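PDB 1QO3: T-cell surface glycoprotein YE1/48 from Mus musculus, which serves as a receptor on natural killer cells for H-2d class I molecules, inhibiting those cells and so preventing target lysis, here represented by its extracellular C-type lectin-like domain. Local coordinates for residues Y27-R32 / F124-G129. The protein carries 1 engineered substitution. Numbering follows the deposited sequence.
Sequences YFVMDR and FICICG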
ATOM      1  N   TYR C  27      25.562  -3.666  -9.043  1.00 14.51           N
ATOM      2  CA  TYR C  27      26.337  -2.549  -8.509  1.00 14.80           C
ATOM      3  C   TYR C  27      26.098  -1.313  -9.373  1.00 15.06           C
ATOM      4  O   TYR C  27      26.288  -1.345 -10.587  1.00 13.34           O
ATOM      5  CB  TYR C  27      27.828  -2.901  -8.478  1.00 15.28           C
ATOM      6  CG  TYR C  27      28.117  -4.162  -7.692  1.00 16.26           C
ATOM      7  CD1 TYR C  27      27.835  -5.416  -8.234  1.00 14.30           C
ATOM      8  CD2 TYR C  27      28.582  -4.100  -6.371  1.00 17.58           C
ATOM      9  CE1 TYR C  27      27.997  -6.580  -7.485  1.00 17.23           C
ATOM     10  CE2 TYR C  27      28.749  -5.268  -5.602  1.00 15.45           C
ATOM     11  CZ  TYR C  27      28.450  -6.501  -6.168  1.00 18.17           C
ATOM     12  OH  TYR C  27      28.580  -7.658  -5.433  1.00 18.67           O
ATOM     13  N   PHE C  28      25.656  -0.235  -8.740  1.00 13.45           N
ATOM     14  CA  PHE C  28      25.389   1.002  -9.445  1.00 14.61           C
ATOM     15  C   PHE C  28      26.557   1.959  -9.262  1.00 16.39           C
ATOM     16  O   PHE C  28      26.776   2.493  -8.170  1.00 14.18           O
ATOM     17  CB  PHE C  28      24.092   1.629  -8.926  1.00 16.88           C
ATOM     18  CG  PHE C  28      22.860   0.815  -9.239  1.00 18.32           C
ATOM     19  CD1 PHE C  28      22.622  -0.392  -8.589  1.00 19.78           C
ATOM     20  CD2 PHE C  28      21.955   1.246 -10.203  1.00 17.70           C
ATOM     21  CE1 PHE C  28      21.493  -1.160  -8.895  1.00 20.89           C
ATOM     22  CE2 PHE C  28      20.820   0.487 -10.521  1.00 18.34           C
ATOM     23  CZ  PHE C  28      20.591  -0.718  -9.864  1.00 21.00           C
ATOM     24  N   VAL C  29      27.322   2.132 -10.339  1.00 17.17           N
ATOM     25  CA  VAL C  29      28.483   3.015 -10.365  1.00 19.11           C
ATOM     26  C   VAL C  29      27.928   4.412 -10.565  1.00 21.69           C
ATOM     27  O   VAL C  29      27.499   4.759 -11.669  1.00 21.59           O
ATOM     28  CB  VAL C  29      29.412   2.683 -11.557  1.00 18.77           C
ATOM     29  CG1 VAL C  29      30.671   3.542 -11.495  1.00 19.36           C
ATOM     30  CG2 VAL C  29      29.772   1.205 -11.546  1.00 19.15           C
ATOM     31  N   MET C  30      27.938   5.217  -9.507  1.00 23.20           N
ATOM     32  CA  MET C  30      27.386   6.564  -9.598  1.00 25.93           C
ATOM     33  C   MET C  30      28.181   7.592 -10.425  1.00 27.09           C
ATOM     34  O   MET C  30      27.613   8.599 -10.847  1.00 29.60           O
ATOM     35  CB  MET C  30      27.089   7.097  -8.193  1.00 23.39           C
ATOM     36  CG  MET C  30      26.193   6.168  -7.353  1.00 22.64           C
ATOM     37  SD  MET C  30      24.652   5.618  -8.148  1.00 23.02           S
ATOM     38  CE  MET C  30      23.552   7.028  -7.828  1.00 25.71           C
ATOM     39  N   ASP C  31      29.472   7.352 -10.661  1.00 30.03           N
ATOM     40  CA  ASP C  31      30.277   8.266 -11.496  1.00 30.16           C
ATOM     41  C   ASP C  31      29.802   8.043 -12.931  1.00 29.31           C
ATOM     42  O   ASP C  31      30.212   7.075 -13.576  1.00 27.92           O
ATOM     43  CB  ASP C  31      31.775   7.920 -11.459  1.00 34.63           C
ATOM     44  CG  ASP C  31      32.483   8.418 -10.208  1.00 39.01           C
ATOM     45  OD1 ASP C  31      31.859   9.133  -9.391  1.00 41.54           O
ATOM     46  OD2 ASP C  31      33.684   8.090 -10.056  1.00 40.31           O
ATOM     47  N   ARG C  32      28.944   8.923 -13.431  1.00 27.86           N
ATOM     48  CA  ARG C  32      28.427   8.785 -14.783  1.00 27.65           C
ATOM     49  C   ARG C  32      29.513   8.569 -15.837  1.00 26.28           C
ATOM     50  O   ARG C  32      30.559   9.209 -15.808  1.00 27.34           O
ATOM     51  CB  ARG C  32      27.568  10.002 -15.130  1.00 29.64           C
ATOM     52  CG  ARG C  32      26.170   9.921 -14.530  1.00 32.85           C
ATOM     53  CD  ARG C  32      25.787  11.148 -13.706  1.00 35.83           C
ATOM     54  NE  ARG C  32      25.398  12.317 -14.498  1.00 40.19           N
ATOM     55  CZ  ARG C  32      24.436  12.334 -15.421  1.00 42.26           C
ATOM     56  NH1 ARG C  32      23.746  11.234 -15.704  1.00 42.70           N
ATOM     57  NH2 ARG C  32      24.139  13.467 -16.046  1.00 43.33           N
ATOM     58  N   PHE C 124      25.944   8.242 -18.129  1.00 17.00           N
ATOM     59  CA  PHE C 124      24.906   7.840 -17.191  1.00 15.81           C
ATOM     60  C   PHE C 124      25.484   6.825 -16.218  1.00 16.23           C
ATOM     61  O   PHE C 124      26.541   6.235 -16.472  1.00 16.10           O
ATOM     62  CB  PHE C 124      23.725   7.185 -17.914  1.00 14.08           C
ATOM     63  CG  PHE C 124      23.010   8.097 -18.869  1.00 16.84           C
ATOM     64  CD1 PHE C 124      23.502   8.306 -20.153  1.00 13.43           C
ATOM     65  CD2 PHE C 124      21.843   8.759 -18.476  1.00 16.02           C
ATOM     66  CE1 PHE C 124      22.839   9.166 -21.039  1.00 17.37           C
ATOM     67  CE2 PHE C 124      21.172   9.622 -19.355  1.00 17.75           C
ATOM     68  CZ  PHE C 124      21.673   9.826 -20.642  1.00 15.15           C
ATOM     69  N   ILE C 125      24.783   6.630 -15.104  1.00 15.26           N
ATOM     70  CA  ILE C 125      25.163   5.656 -14.086  1.00 14.02           C
ATOM     71  C   ILE C 125      25.379   4.311 -14.784  1.00 14.48           C
ATOM     72  O   ILE C 125      24.767   4.051 -15.822  1.00 12.67           O
ATOM     73  CB  ILE C 125      24.012   5.491 -13.064  1.00 14.77           C
ATOM     74  CG1 ILE C 125      23.864   6.772 -12.233  1.00 15.93           C
ATOM     75  CG2 ILE C 125      24.241   4.269 -12.198  1.00 12.44           C
ATOM     76  CD1 ILE C 125      22.562   6.831 -11.437  1.00 16.40           C
ATOM     77  N   CYS C 126      26.247   3.465 -14.231  1.00 13.58           N
ATOM     78  CA  CYS C 126      26.482   2.140 -14.810  1.00 13.64           C
ATOM     79  C   CYS C 126      25.878   1.074 -13.914  1.00 14.25           C
ATOM     80  O   CYS C 126      26.023   1.153 -12.696  1.00 15.56           O
ATOM     81  CB  CYS C 126      27.964   1.791 -14.877  1.00 13.68           C
ATOM     82  SG  CYS C 126      29.123   2.979 -15.587  1.00 16.54           S
ATOM     83  N   ILE C 127      25.210   0.078 -14.490  1.00 13.32           N
ATOM     84  CA  ILE C 127      24.710  -1.014 -13.668  1.00 14.31           C
ATOM     85  C   ILE C 127      25.580  -2.229 -14.012  1.00 15.30           C
ATOM     86  O   ILE C 127      25.545  -2.719 -15.143  1.00 14.99           O
ATOM     87  CB  ILE C 127      23.236  -1.387 -13.948  1.00 14.16           C
ATOM     88  CG1 ILE C 127      22.314  -0.195 -13.704  1.00 10.83           C
ATOM     89  CG2 ILE C 127      22.818  -2.520 -13.009  1.00 12.60           C
ATOM     90  CD1 ILE C 127      20.842  -0.528 -13.942  1.00 11.87           C
ATOM     91  N   CYS C 128      26.385  -2.685 -13.054  1.00 14.44           N
ATOM     92  CA  CYS C 128      27.244  -3.852 -13.267  1.00 15.78           C
ATOM     93  C   CYS C 128      26.598  -5.075 -12.604  1.00 16.24           C
ATOM     94  O   CYS C 128      26.110  -4.997 -11.478  1.00 16.67           O
ATOM     95  CB  CYS C 128      28.643  -3.625 -12.679  1.00 14.46           C
ATOM     96  SG  CYS C 128      29.622  -2.222 -13.345  1.00 16.63           S
ATOM     97  N   GLY C 129      26.596  -6.202 -13.310  1.00 17.40           N
ATOM     98  CA  GLY C 129      25.996  -7.410 -12.775  1.00 16.16           C
ATOM     99  C   GLY C 129      26.978  -8.500 -12.395  1.00 16.96           C
ATOM    100  O   GLY C 129      28.047  -8.643 -13.006  1.00 15.10           O
TER
HETATM  101  O   HOH W   1      22.553   8.550 -14.849  1.00 17.67           O
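Phe28 and Ile127 project together from one face of an antiparallel pair, with Phe28 CE2 3.6 Å from Ile127 CD1. Ile127 carries CG1 anti to its carbonyl carbon (chi1 -59°) and extends into CD1, so that CG1 and CD1 both come against ring atom CE2, while CG2 sits over one ring face, toward the rim. A beta-branched aliphatic chain, at home in a strand, and a flat apolar ring suit this buried face, which Val72 of strand 70-77 also lines. Next along it, the Met30 chain, bent at chi2 and chi3, runs alongside Ile125 and brings its methyl CE to 3.7 Å from Ile125 CD1. On the other face compact, beta-branched Val29 packs beside two buried half-cystines: its CB is 3.7 Å from Cys126 CB, and its CG2 touches Cys128 SG. Disulfides from Cys126 to Cys38 and from Cys128 to Cys42 tie strand 124-131 to helix 35-44. The antiparallel pairing itself joins early strand 24-30 to the last strand, as in the C-type lectin-like fold, where strands near the two ends of the domain lie together. Two hydrogen bonds each link Tyr27 with Cys128 and Val29 with Cys126; Cys128 N to Tyr27 O is 2.8 Å and nearly straight (175°), whereas Cys126 N to Val29 O stretches to 3.1 Å. Past the corner at Asp31, Arg32 lays its methylenes on backbone, CG 3.6 Å from Phe124 C, while its charged end stays at the exposed edge. Its guanidinium stands almost perpendicular to the Phe124 ring (87°), but Arg32 CZ is a long 5.9 Å from the ring centre, so any cation-pi attraction is weak at most. A water accepts from Ile125 N at 3.0 Å and, weakly, from Arg32 NH1.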